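Histone-lysine N-methyltransferase, H3 lysine-9 specific SUVH4 (Arabidopsis thaliana, PDB 4QEO) catalyses lysine methylation of the histone H3 tail, a mark of transcriptional silencing, and binds methylated DNA, so coupling histone methylation to DNA methylation. Local coordinates at residues Asn86-Met91 against Val108-Ser113; Val163-Thr168 against Tyr188-Phe193; Glu464-Val469 against Asp490-Met495. All blocks are in the same frame, centred on the assembly; numbering follows the deposited sequence.

Interaction 1 of 3, residues Asn86-Met91 against Val108-Ser113; sequences NGIDYM and VSIVMS. With nucleotides of chain B.
Ile88 and Asp89 of strand 88-91 pair antiparallel with Ile110 and Ser109 of strand 108-112, buried in the curled mixed SRA domain sheet; Gly87, just ahead, extends the pairing toward the methylated DNA. Asp89 N reaches Ser109 O at 2.8 Å in an almost straight bond. Gly87 O takes Val111 N on an in-plane lone pair at 2.8 Å, bent at the hydrogen (140°), and also meets Ile110 CA at 3.1 Å in a CA-H...O contact. A classic beta bulge sets two residues, Val108 and Ser109, opposite the single Asp89, whose O accepts Val108 N at 2.9 Å and, weakly, Ser109 N. On one face of the sheet Ile88 and Ile110 lie side by side against Tyr128; Ile110 sets CG1 between its backbone N and carbonyl carbon (chi1 65°), which turns CG2 to Ile88 CG1 at 4.1 Å. Asp89 and Ser109 occupy the other face, where Asn82 N binds Asp89 OD2 and His81 binds Ser109 OG. SRA domains hold a flipped-out methylcytosine, and the DNA contacts here are consistent with that. Gly87 N donates to OP1 of 5CM7 of chain B at 2.9 Å in a straight bond (177°). Ser113 grips twice, its N on O2 of the methylcytosine base at 3.1 Å and its OG on OP1 of DA8 of chain B at 2.7 Å.

Interaction 2 of 3, residues Val163-Thr168 against Tyr188-Phe193; sequences VPVRVT and YKVEKF
Val165 and Tyr188 form an antiparallel hydrogen-bonded pair, Val165 N to Tyr188 O and Tyr188 N to Val165 O both 2.8 Å, while the short strand axes diverge at 109°. Beyond this pair the chains splay: Pro164 CA still touches Tyr188 O, but the next link is a water that accepts Val190 N at 2.7 Å and lies 2.8 Å from Val163 O. The side-chain contact rests on Val167 and Tyr188, which cross at about a right angle. Val167 CG2 comes tightly to Tyr188 CD1 at 3.3 Å, and CG1 sits over one face of the ring. Tyr188 CG is anti to its own carbonyl carbon (chi1 -73°), which carries the ring along the neighbouring strand to Val167, two residues past its bonding partner. At the far end Tyr188 OH is hydrogen-bonded to Ala123 O and Arg169 NH1, which fix the tip of the ring, while Leu209 and Leu218 also pack on the side chain. Val165 CG2 approaches Val190 CG2 more loosely at 4.4 Å, where Cys158 and Cys159 of helix 151-161 cover the two valines. This is the open end of the strand 165-172 and strand 180-197 beta hairpin in the SRA domain sheet.

Interaction 3 of 3, residues Glu464-Val469 against Asp490-Met495; sequences EPNLFV and DNISPM
Asn466, Ile492 and Asp490 carry this contact in the SET domain, where the end of the family's NHSCxPN signature meets the loop that follows strand 483-488. Ile492 lays its CG1-CD1 end flat over one face of the Asn466 carboxamide, the two side chains crossing at about a right angle. CD1 stands above Asn466 CG at 3.8 Å and CG1 lies 4.1 Å from Asn466 ND2. The amide can present this face because Asn466 places CG between its backbone N and carbonyl carbon (chi1 55°), and its rotation is fixed from both ends: ND2 donates to Glu497 O, and OD1 accepts Thr499 N. Those partners belong to the ELTYDY segment, so the asparagine helps to tie together the two signature segments that make up the SET pseudoknot. An alanine here would probably leave Glu497 O and Thr499 N without these mates and open a gap beneath Ile492 CD1. Asp490 comes from another side and touches Asn466 and Pro465 without bonding to them: OD2, which has its hydrogen bond elsewhere, lies 3.4 Å from Asn466 CA and 3.6 Å from Pro465 O, an acceptor like itself. Its OD1 is salt-bridged to Arg19, which connects the loop to helix 10-30. Ile492 CD1 also rests 3.7 Å from Asn466 O, and the same methyl meets Leu467 CD2 at 3.8 Å.

Interactions 1 and 2 belong to one SRA domain sheet and meet directly, since strands 106-112 and 165-172 are neighbours: Ile110 N probably bonds to Arg166 O, and Met112 SD packs on Val167 CG1. Both are buried, rest on strand-to-strand backbone bonds and pack on helix 151-161, but interaction 1 also reaches the methylated nucleotide, whereas interaction 2 stays about 7 Å from the DNA at its nearest atom. Interaction 3 lies apart in the SET domain, its centre about 28 and 32 Å from the centres of interactions 1 and 2. Only partly buried, it joins a strand start to a loop through van der Waals contact, with its polar groups satisfied by other parts of the chain.

Interaction 1 of 3, residues Asn86-Met91 against Val108-Ser113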
loop_
_atom_site.group_PDB
_atom_site.type_symbol
_atom_site.label_atom_id
_atom_site.label_comp_id
_atom_site.label_asym_id
_atom_site.label_seq_id
_atom_site.Cartn_x
_atom_site.Cartn_y
_atom_site.Cartn_z
ATOM N N ASN A 86 21.059 10.696 2.944
ATOM C CA ASN A 86 21.397 11.882 2.145
ATOM C C ASN A 86 20.238 12.551 1.434
ATOM O O ASN A 86 19.460 11.883 0.758
ATOM C CB ASN A 86 22.432 11.542 1.078
ATOM C CG ASN A 86 23.731 11.080 1.667
ATOM O OD1 ASN A 86 23.745 10.424 2.706
ATOM N ND2 ASN A 86 24.838 11.452 1.031
ATOM N N GLY A 87 20.158 13.878 1.559
ATOM C CA GLY A 87 19.135 14.656 0.885
ATOM C C GLY A 87 19.358 14.713 -0.613
ATOM O O GLY A 87 18.408 14.795 -1.396
ATOM N N ILE A 88 20.618 14.651 -1.022
ATOM C CA ILE A 88 20.953 14.817 -2.427
ATOM C C ILE A 88 21.546 13.547 -3.023
ATOM O O ILE A 88 22.594 13.067 -2.580
ATOM C CB ILE A 88 21.977 15.960 -2.636
ATOM C CG1 ILE A 88 21.453 17.273 -2.022
ATOM C CG2 ILE A 88 22.259 16.125 -4.136
ATOM C CD1 ILE A 88 22.507 18.413 -1.958
ATOM N N ASP A 89 20.876 13.027 -4.045
ATOM C CA ASP A 89 21.361 11.879 -4.795
ATOM C C ASP A 89 21.906 12.350 -6.146
ATOM O O ASP A 89 21.247 13.115 -6.864
ATOM C CB ASP A 89 20.208 10.882 -5.000
ATOM C CG ASP A 89 20.711 9.463 -5.146
ATOM O OD1 ASP A 89 21.806 9.178 -4.606
ATOM O OD2 ASP A 89 20.018 8.645 -5.781
ATOM N N TYR A 90 23.118 11.923 -6.483
ATOM C CA TYR A 90 23.751 12.398 -7.716
ATOM C C TYR A 90 24.590 11.356 -8.434
ATOM O O TYR A 90 25.026 10.371 -7.843
ATOM C CB TYR A 90 24.596 13.638 -7.439
ATOM C CG TYR A 90 25.775 13.447 -6.493
ATOM C CD1 TYR A 90 27.026 13.118 -6.985
ATOM C CD2 TYR A 90 25.635 13.619 -5.114
ATOM C CE1 TYR A 90 28.111 12.970 -6.152
ATOM C CE2 TYR A 90 26.727 13.467 -4.255
ATOM C CZ TYR A 90 27.960 13.145 -4.794
ATOM O OH TYR A 90 29.060 12.995 -3.996
ATOM N N MET A 91 24.772 11.565 -9.730
ATOM C CA MET A 91 25.675 10.756 -10.532
ATOM C C MET A 91 27.070 11.201 -10.196
ATOM O O MET A 91 27.397 12.384 -10.351
ATOM C CB MET A 91 25.430 10.988 -12.029
ATOM C CG MET A 91 24.106 10.447 -12.547
ATOM S SD MET A 91 23.910 10.962 -14.269
ATOM C CE MET A 91 22.530 9.921 -14.699
ATOM N N VAL A 108 20.359 14.253 -9.430
ATOM C CA VAL A 108 19.156 13.748 -10.088
ATOM C C VAL A 108 17.918 13.777 -9.200
ATOM O O VAL A 108 16.808 13.790 -9.712
ATOM C CB VAL A 108 19.329 12.318 -10.665
ATOM C CG1 VAL A 108 20.465 12.311 -11.701
ATOM C CG2 VAL A 108 19.561 11.278 -9.555
ATOM N N SER A 109 18.114 13.810 -7.880
ATOM C CA SER A 109 16.995 13.684 -6.933
ATOM C C SER A 109 17.355 14.312 -5.589
ATOM O O SER A 109 18.438 14.052 -5.037
ATOM C CB SER A 109 16.606 12.197 -6.753
ATOM O OG SER A 109 15.585 12.036 -5.770
ATOM N N ILE A 110 16.460 15.153 -5.069
ATOM C CA ILE A 110 16.654 15.691 -3.726
ATOM C C ILE A 110 15.447 15.420 -2.850
ATOM O O ILE A 110 14.347 15.238 -3.339
ATOM C CB ILE A 110 16.958 17.223 -3.717
ATOM C CG1 ILE A 110 15.742 18.002 -4.235
ATOM C CG2 ILE A 110 18.194 17.511 -4.566
ATOM C CD1 ILE A 110 15.845 19.503 -4.048
ATOM N N VAL A 111 15.663 15.413 -1.539
ATOM C CA VAL A 111 14.561 15.228 -0.611
ATOM C C VAL A 111 14.497 16.422 0.337
ATOM O O VAL A 111 15.498 16.782 0.962
ATOM C CB VAL A 111 14.761 13.940 0.225
ATOM C CG1 VAL A 111 13.636 13.788 1.237
ATOM C CG2 VAL A 111 14.852 12.711 -0.693
ATOM N N MET A 112 13.319 17.029 0.456
ATOM C CA MET A 112 13.122 18.124 1.398
ATOM C C MET A 112 12.309 17.619 2.582
ATOM O O MET A 112 11.137 17.261 2.438
ATOM C CB MET A 112 12.354 19.289 0.737
ATOM C CG MET A 112 12.801 19.690 -0.652
ATOM S SD MET A 112 11.615 20.816 -1.479
ATOM C CE MET A 112 11.260 21.965 -0.145
ATOM N N SER A 113 12.918 17.589 3.759
ATOM C CA SER A 113 12.259 16.980 4.905
ATOM C C SER A 113 12.257 17.947 6.060
ATOM O O SER A 113 11.962 17.567 7.183
ATOM C CB SER A 113 12.975 15.693 5.301
ATOM O OG SER A 113 12.697 14.697 4.332
ATOM N N1 5CM B 7 17.604 17.418 4.185
ATOM C C2 5CM B 7 16.750 18.527 4.184
ATOM N N3 5CM B 7 17.059 19.663 3.556
ATOM C C4 5CM B 7 18.186 19.788 2.910
ATOM C C5 5CM B 7 19.095 18.646 2.901
ATOM C C5A 5CM B 7 20.387 18.766 2.187
ATOM C C6 5CM B 7 18.757 17.501 3.571
ATOM O O2 5CM B 7 15.687 18.484 4.731
ATOM N N4 5CM B 7 18.518 20.885 2.289
ATOM C "C1'" 5CM B 7 17.248 16.247 4.953
ATOM C "C2'" 5CM B 7 17.384 14.849 4.377
ATOM C "C3'" 5CM B 7 17.589 14.044 5.638
ATOM C "C4'" 5CM B 7 18.512 14.944 6.434
ATOM O "O4'" 5CM B 7 18.129 16.245 6.058
ATOM O "O3'" 5CM B 7 16.388 13.917 6.381
ATOM C "C5'" 5CM B 7 20.013 14.690 6.263
ATOM O "O5'" 5CM B 7 20.509 14.708 4.950
ATOM P P 5CM B 7 21.974 15.103 4.594
ATOM O OP1 5CM B 7 22.028 15.317 3.187
ATOM O OP2 5CM B 7 22.441 16.091 5.498
ATOM P P DT B 6 27.925 15.734 4.701
ATOM O OP1 DT B 6 27.813 16.529 3.528
ATOM O OP2 DT B 6 28.176 16.370 5.937
ATOM O "O5'" DT B 6 26.652 14.831 4.915
ATOM C "C5'" DT B 6 26.018 14.214 3.811
ATOM C "C4'" DT B 6 25.031 13.190 4.308
ATOM O "O4'" DT B 6 25.747 12.111 4.929
ATOM C "C3'" DT B 6 24.055 13.716 5.361
ATOM O "O3'" DT B 6 22.722 13.771 4.862
ATOM C "C2'" DT B 6 24.204 12.746 6.516
ATOM C "C1'" DT B 6 24.892 11.560 5.885
ATOM N N1 DT B 6 25.686 10.751 6.823
ATOM C C2 DT B 6 25.735 9.394 6.634
ATOM O O2 DT B 6 25.207 8.837 5.698
ATOM N N3 DT B 6 26.460 8.712 7.575
ATOM C C4 DT B 6 27.105 9.240 8.673
ATOM O O4 DT B 6 27.702 8.503 9.436
ATOM C C5 DT B 6 27.001 10.669 8.818
ATOM C C7 DT B 6 27.670 11.333 9.978
ATOM C C6 DT B 6 26.307 11.345 7.895
ATOM P P DA B 8 15.279 12.897 6.084
ATOM O OP1 DA B 8 14.747 13.031 4.765
ATOM O OP2 DA B 8 14.394 12.927 7.193
ATOM O "O5'" DA B 8 15.972 11.481 6.022
ATOM C "C5'" DA B 8 16.375 10.830 7.211
ATOM C "C4'" DA B 8 15.907 9.400 7.201
ATOM O "O4'" DA B 8 16.750 8.637 8.070
ATOM C "C3'" DA B 8 14.507 9.214 7.759
ATOM O "O3'" DA B 8 13.928 8.036 7.202
ATOM C "C2'" DA B 8 14.764 9.161 9.251
ATOM C "C1'" DA B 8 16.181 8.602 9.363
ATOM N N9 DA B 8 17.091 9.304 10.259
ATOM C C8 DA B 8 17.169 10.641 10.542
ATOM N N7 DA B 8 18.143 10.952 11.356
ATOM C C5 DA B 8 18.761 9.740 11.614
ATOM C C6 DA B 8 19.866 9.390 12.408
ATOM N N6 DA B 8 20.582 10.267 13.107
ATOM N N1 DA B 8 20.224 8.094 12.444
ATOM C C2 DA B 8 19.506 7.213 11.746
ATOM N N3 DA B 8 18.457 7.418 10.959
ATOM C C4 DA B 8 18.129 8.718 10.939
#

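Interaction 2 of 3, residues Val163-Thr168 against Tyr188-Phe193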
loop_
_atom_site.group_PDB
_atom_site.type_symbol
_atom_site.label_atom_id
_atom_site.label_comp_id
_atom_site.label_asym_id
_atom_site.label_seq_id
_atom_site.Cartn_x
_atom_site.Cartn_y
_atom_site.Cartn_z
ATOM N N VAL A 163 19.855 20.744 -16.294
ATOM C CA VAL A 163 19.424 19.373 -15.980
ATOM C C VAL A 163 18.462 19.394 -14.804
ATOM O O VAL A 163 18.803 19.897 -13.736
ATOM C CB VAL A 163 20.643 18.490 -15.621
ATOM C CG1 VAL A 163 20.208 17.088 -15.094
ATOM C CG2 VAL A 163 21.549 18.359 -16.820
ATOM N N PRO A 164 17.246 18.858 -14.994
ATOM C CA PRO A 164 16.255 18.915 -13.926
ATOM C C PRO A 164 16.519 17.896 -12.834
ATOM O O PRO A 164 17.169 16.865 -13.048
ATOM C CB PRO A 164 14.951 18.554 -14.637
ATOM C CG PRO A 164 15.369 17.718 -15.761
ATOM C CD PRO A 164 16.719 18.206 -16.200
ATOM N N VAL A 165 15.979 18.198 -11.665
ATOM C CA VAL A 165 16.154 17.363 -10.486
ATOM C C VAL A 165 14.761 16.941 -10.019
ATOM O O VAL A 165 13.834 17.764 -10.034
ATOM C CB VAL A 165 16.909 18.186 -9.379
ATOM C CG1 VAL A 165 16.908 17.492 -8.087
ATOM C CG2 VAL A 165 18.368 18.427 -9.799
ATOM N N ARG A 166 14.604 15.671 -9.635
ATOM C CA ARG A 166 13.386 15.221 -8.971
ATOM C C ARG A 166 13.365 15.775 -7.568
ATOM O O ARG A 166 14.387 15.783 -6.889
ATOM C CB ARG A 166 13.309 13.678 -8.907
ATOM C CG ARG A 166 13.225 13.011 -10.287
ATOM C CD ARG A 166 12.934 11.481 -10.148
ATOM N NE ARG A 166 14.054 10.758 -9.540
ATOM C CZ ARG A 166 15.198 10.476 -10.162
ATOM N NH1 ARG A 166 15.385 10.864 -11.415
ATOM N NH2 ARG A 166 16.152 9.787 -9.529
ATOM N N VAL A 167 12.198 16.236 -7.133
ATOM C CA VAL A 167 12.057 16.820 -5.808
ATOM C C VAL A 167 10.964 16.056 -5.058
ATOM O O VAL A 167 9.856 15.858 -5.564
ATOM C CB VAL A 167 11.718 18.336 -5.874
ATOM C CG1 VAL A 167 11.386 18.853 -4.486
ATOM C CG2 VAL A 167 12.883 19.113 -6.495
ATOM N N THR A 168 11.308 15.613 -3.856
ATOM C CA THR A 168 10.417 14.818 -3.020
ATOM C C THR A 168 10.319 15.460 -1.648
ATOM O O THR A 168 11.335 15.856 -1.070
ATOM C CB THR A 168 10.945 13.375 -2.896
ATOM O OG1 THR A 168 10.951 12.767 -4.198
ATOM C CG2 THR A 168 10.074 12.538 -1.923
ATOM N N TYR A 188 12.175 19.843 -11.044
ATOM C CA TYR A 188 12.489 21.265 -10.862
ATOM C C TYR A 188 13.815 21.547 -11.535
ATOM O O TYR A 188 14.706 20.697 -11.560
ATOM C CB TYR A 188 12.632 21.613 -9.366
ATOM C CG TYR A 188 11.338 21.651 -8.550
ATOM C CD1 TYR A 188 10.543 20.523 -8.388
ATOM C CD2 TYR A 188 10.951 22.826 -7.894
ATOM C CE1 TYR A 188 9.373 20.560 -7.613
ATOM C CE2 TYR A 188 9.787 22.869 -7.112
ATOM C CZ TYR A 188 9.007 21.742 -6.977
ATOM O OH TYR A 188 7.846 21.794 -6.224
ATOM N N LYS A 189 13.970 22.754 -12.067
ATOM C CA LYS A 189 15.280 23.202 -12.480
ATOM C C LYS A 189 15.971 23.904 -11.328
ATOM O O LYS A 189 15.310 24.452 -10.449
ATOM C CB LYS A 189 15.171 24.177 -13.664
ATOM C CG LYS A 189 14.479 25.527 -13.366
ATOM C CD LYS A 189 14.759 26.538 -14.540
ATOM C CE LYS A 189 14.193 27.959 -14.303
ATOM N NZ LYS A 189 14.526 28.936 -15.436
ATOM N N VAL A 190 17.299 23.889 -11.341
ATOM C CA VAL A 190 18.071 24.763 -10.469
ATOM C C VAL A 190 18.266 26.078 -11.221
ATOM O O VAL A 190 19.017 26.160 -12.194
ATOM C CB VAL A 190 19.426 24.145 -10.101
ATOM C CG1 VAL A 190 20.126 24.980 -9.018
ATOM C CG2 VAL A 190 19.204 22.721 -9.630
ATOM N N GLU A 191 17.554 27.101 -10.764
ATOM C CA GLU A 191 17.538 28.400 -11.418
ATOM C C GLU A 191 18.823 29.114 -11.111
ATOM O O GLU A 191 19.466 29.693 -11.990
ATOM C CB GLU A 191 16.373 29.226 -10.883
ATOM C CG GLU A 191 16.485 30.706 -11.199
ATOM C CD GLU A 191 15.347 31.173 -12.055
ATOM O OE1 GLU A 191 15.312 30.804 -13.249
ATOM O OE2 GLU A 191 14.465 31.875 -11.520
ATOM N N LYS A 192 19.208 29.080 -9.848
ATOM C CA LYS A 192 20.515 29.665 -9.545
ATOM C C LYS A 192 20.982 29.218 -8.198
ATOM O O LYS A 192 20.239 28.564 -7.495
ATOM C CB LYS A 192 20.474 31.196 -9.583
ATOM C CG LYS A 192 19.536 31.799 -8.598
ATOM C CD LYS A 192 19.696 33.293 -8.574
ATOM C CE LYS A 192 18.526 33.906 -7.855
ATOM N NZ LYS A 192 17.237 33.478 -8.450
ATOM N N PHE A 193 22.214 29.553 -7.840
ATOM C CA PHE A 193 22.726 29.128 -6.546
ATOM C C PHE A 193 23.772 30.094 -6.071
ATOM O O PHE A 193 24.390 30.811 -6.873
ATOM C CB PHE A 193 23.334 27.716 -6.634
ATOM C CG PHE A 193 24.586 27.665 -7.465
ATOM C CD1 PHE A 193 24.504 27.558 -8.851
ATOM C CD2 PHE A 193 25.840 27.756 -6.869
ATOM C CE1 PHE A 193 25.648 27.540 -9.627
ATOM C CE2 PHE A 193 27.001 27.752 -7.650
ATOM C CZ PHE A 193 26.904 27.656 -9.021
HETATM O O HOH W 1 18.468 22.624 -13.475
#

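Interaction 3 of 3, residues Glu464-Val469 against Asp490-Met495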
loop_
_atom_site.group_PDB
_atom_site.type_symbol
_atom_site.label_atom_id
_atom_site.label_comp_id
_atom_site.label_asym_id
_atom_site.label_seq_id
_atom_site.Cartn_x
_atom_site.Cartn_y
_atom_site.Cartn_z
ATOM N N GLU A 464 -5.786 -3.966 -11.903
ATOM C CA GLU A 464 -4.599 -3.712 -11.068
ATOM C C GLU A 464 -4.974 -3.382 -9.620
ATOM O O GLU A 464 -4.967 -2.230 -9.192
ATOM C CB GLU A 464 -3.636 -2.678 -11.678
ATOM C CG GLU A 464 -4.211 -1.302 -11.970
ATOM C CD GLU A 464 -3.178 -0.347 -12.562
ATOM O OE1 GLU A 464 -1.963 -0.634 -12.466
ATOM O OE2 GLU A 464 -3.582 0.692 -13.126
ATOM N N PRO A 465 -5.300 -4.423 -8.856
ATOM C CA PRO A 465 -5.856 -4.327 -7.506
ATOM C C PRO A 465 -4.838 -3.873 -6.454
ATOM O O PRO A 465 -3.636 -4.079 -6.628
ATOM C CB PRO A 465 -6.259 -5.769 -7.227
ATOM C CG PRO A 465 -5.263 -6.564 -7.989
ATOM C CD PRO A 465 -5.091 -5.826 -9.259
ATOM N N ASN A 466 -5.325 -3.273 -5.369
ATOM C CA ASN A 466 -4.472 -2.996 -4.217
ATOM C C ASN A 466 -4.807 -3.910 -3.018
ATOM O O ASN A 466 -4.192 -3.806 -1.952
ATOM C CB ASN A 466 -4.503 -1.502 -3.843
ATOM C CG ASN A 466 -5.909 -0.995 -3.616
ATOM O OD1 ASN A 466 -6.831 -1.779 -3.416
ATOM N ND2 ASN A 466 -6.083 0.311 -3.648
ATOM N N LEU A 467 -5.785 -4.802 -3.209
ATOM C CA LEU A 467 -6.068 -5.863 -2.244
ATOM C C LEU A 467 -5.879 -7.248 -2.865
ATOM O O LEU A 467 -5.887 -7.410 -4.086
ATOM C CB LEU A 467 -7.505 -5.764 -1.697
ATOM C CG LEU A 467 -7.963 -4.424 -1.113
ATOM C CD1 LEU A 467 -9.417 -4.512 -0.634
ATOM C CD2 LEU A 467 -7.049 -4.003 0.015
ATOM N N PHE A 468 -5.726 -8.253 -2.010
ATOM C CA PHE A 468 -5.747 -9.630 -2.460
ATOM C C PHE A 468 -6.531 -10.505 -1.483
ATOM O O PHE A 468 -6.716 -10.144 -0.308
ATOM C CB PHE A 468 -4.334 -10.166 -2.684
ATOM C CG PHE A 468 -3.561 -10.429 -1.419
ATOM C CD1 PHE A 468 -2.875 -9.409 -0.784
ATOM C CD2 PHE A 468 -3.499 -11.712 -0.882
ATOM C CE1 PHE A 468 -2.146 -9.656 0.370
ATOM C CE2 PHE A 468 -2.778 -11.968 0.267
ATOM C CZ PHE A 468 -2.097 -10.937 0.898
ATOM N N VAL A 469 -6.999 -11.635 -2.006
ATOM C CA VAL A 469 -7.786 -12.612 -1.275
ATOM C C VAL A 469 -6.892 -13.650 -0.626
ATOM O O VAL A 469 -6.069 -14.278 -1.293
ATOM C CB VAL A 469 -8.751 -13.351 -2.222
ATOM C CG1 VAL A 469 -9.308 -14.598 -1.552
ATOM C CG2 VAL A 469 -9.867 -12.426 -2.664
ATOM N N ASP A 490 -0.768 -3.637 -1.062
ATOM C CA ASP A 490 0.129 -2.509 -1.205
ATOM C C ASP A 490 -0.123 -1.558 -0.068
ATOM O O ASP A 490 -1.151 -1.643 0.606
ATOM C CB ASP A 490 -0.161 -1.786 -2.523
ATOM C CG ASP A 490 -0.086 -2.707 -3.718
ATOM O OD1 ASP A 490 1.007 -3.263 -3.974
ATOM O OD2 ASP A 490 -1.112 -2.868 -4.406
ATOM N N ASN A 491 0.809 -0.635 0.143
ATOM C CA ASN A 491 0.522 0.517 0.973
ATOM C C ASN A 491 -0.502 1.403 0.252
ATOM O O ASN A 491 -0.288 1.828 -0.887
ATOM C CB ASN A 491 1.814 1.286 1.271
ATOM C CG ASN A 491 2.783 0.480 2.121
ATOM O OD1 ASN A 491 2.384 -0.118 3.116
ATOM N ND2 ASN A 491 4.050 0.439 1.718
ATOM N N ILE A 492 -1.617 1.676 0.916
ATOM C CA ILE A 492 -2.726 2.394 0.297
ATOM C C ILE A 492 -2.864 3.780 0.922
ATOM O O ILE A 492 -2.805 3.923 2.146
ATOM C CB ILE A 492 -4.043 1.568 0.440
ATOM C CG1 ILE A 492 -3.849 0.196 -0.221
ATOM C CG2 ILE A 492 -5.225 2.311 -0.157
ATOM C CD1 ILE A 492 -4.946 -0.821 0.060
ATOM N N SER A 493 -3.015 4.802 0.082
ATOM C CA SER A 493 -3.172 6.172 0.563
ATOM C C SER A 493 -4.651 6.502 0.753
ATOM O O SER A 493 -5.510 5.862 0.150
ATOM C CB SER A 493 -2.553 7.170 -0.431
ATOM O OG SER A 493 -1.146 7.035 -0.509
ATOM N N PRO A 494 -4.953 7.519 1.575
ATOM C CA PRO A 494 -6.339 7.971 1.760
ATOM C C PRO A 494 -7.042 8.313 0.434
ATOM O O PRO A 494 -6.409 8.843 -0.470
ATOM C CB PRO A 494 -6.172 9.229 2.608
ATOM C CG PRO A 494 -4.931 8.971 3.400
ATOM C CD PRO A 494 -4.021 8.222 2.477
ATOM N N MET A 495 -8.332 7.987 0.345
ATOM C CA MET A 495 -9.177 8.247 -0.828
ATOM C C MET A 495 -8.918 7.345 -2.037
ATOM O O MET A 495 -9.606 7.457 -3.052
ATOM C CB MET A 495 -9.154 9.726 -1.234
ATOM C CG MET A 495 -9.662 10.637 -0.153
ATOM S SD MET A 495 -11.247 10.069 0.482
ATOM C CE MET A 495 -11.267 10.931 2.052
#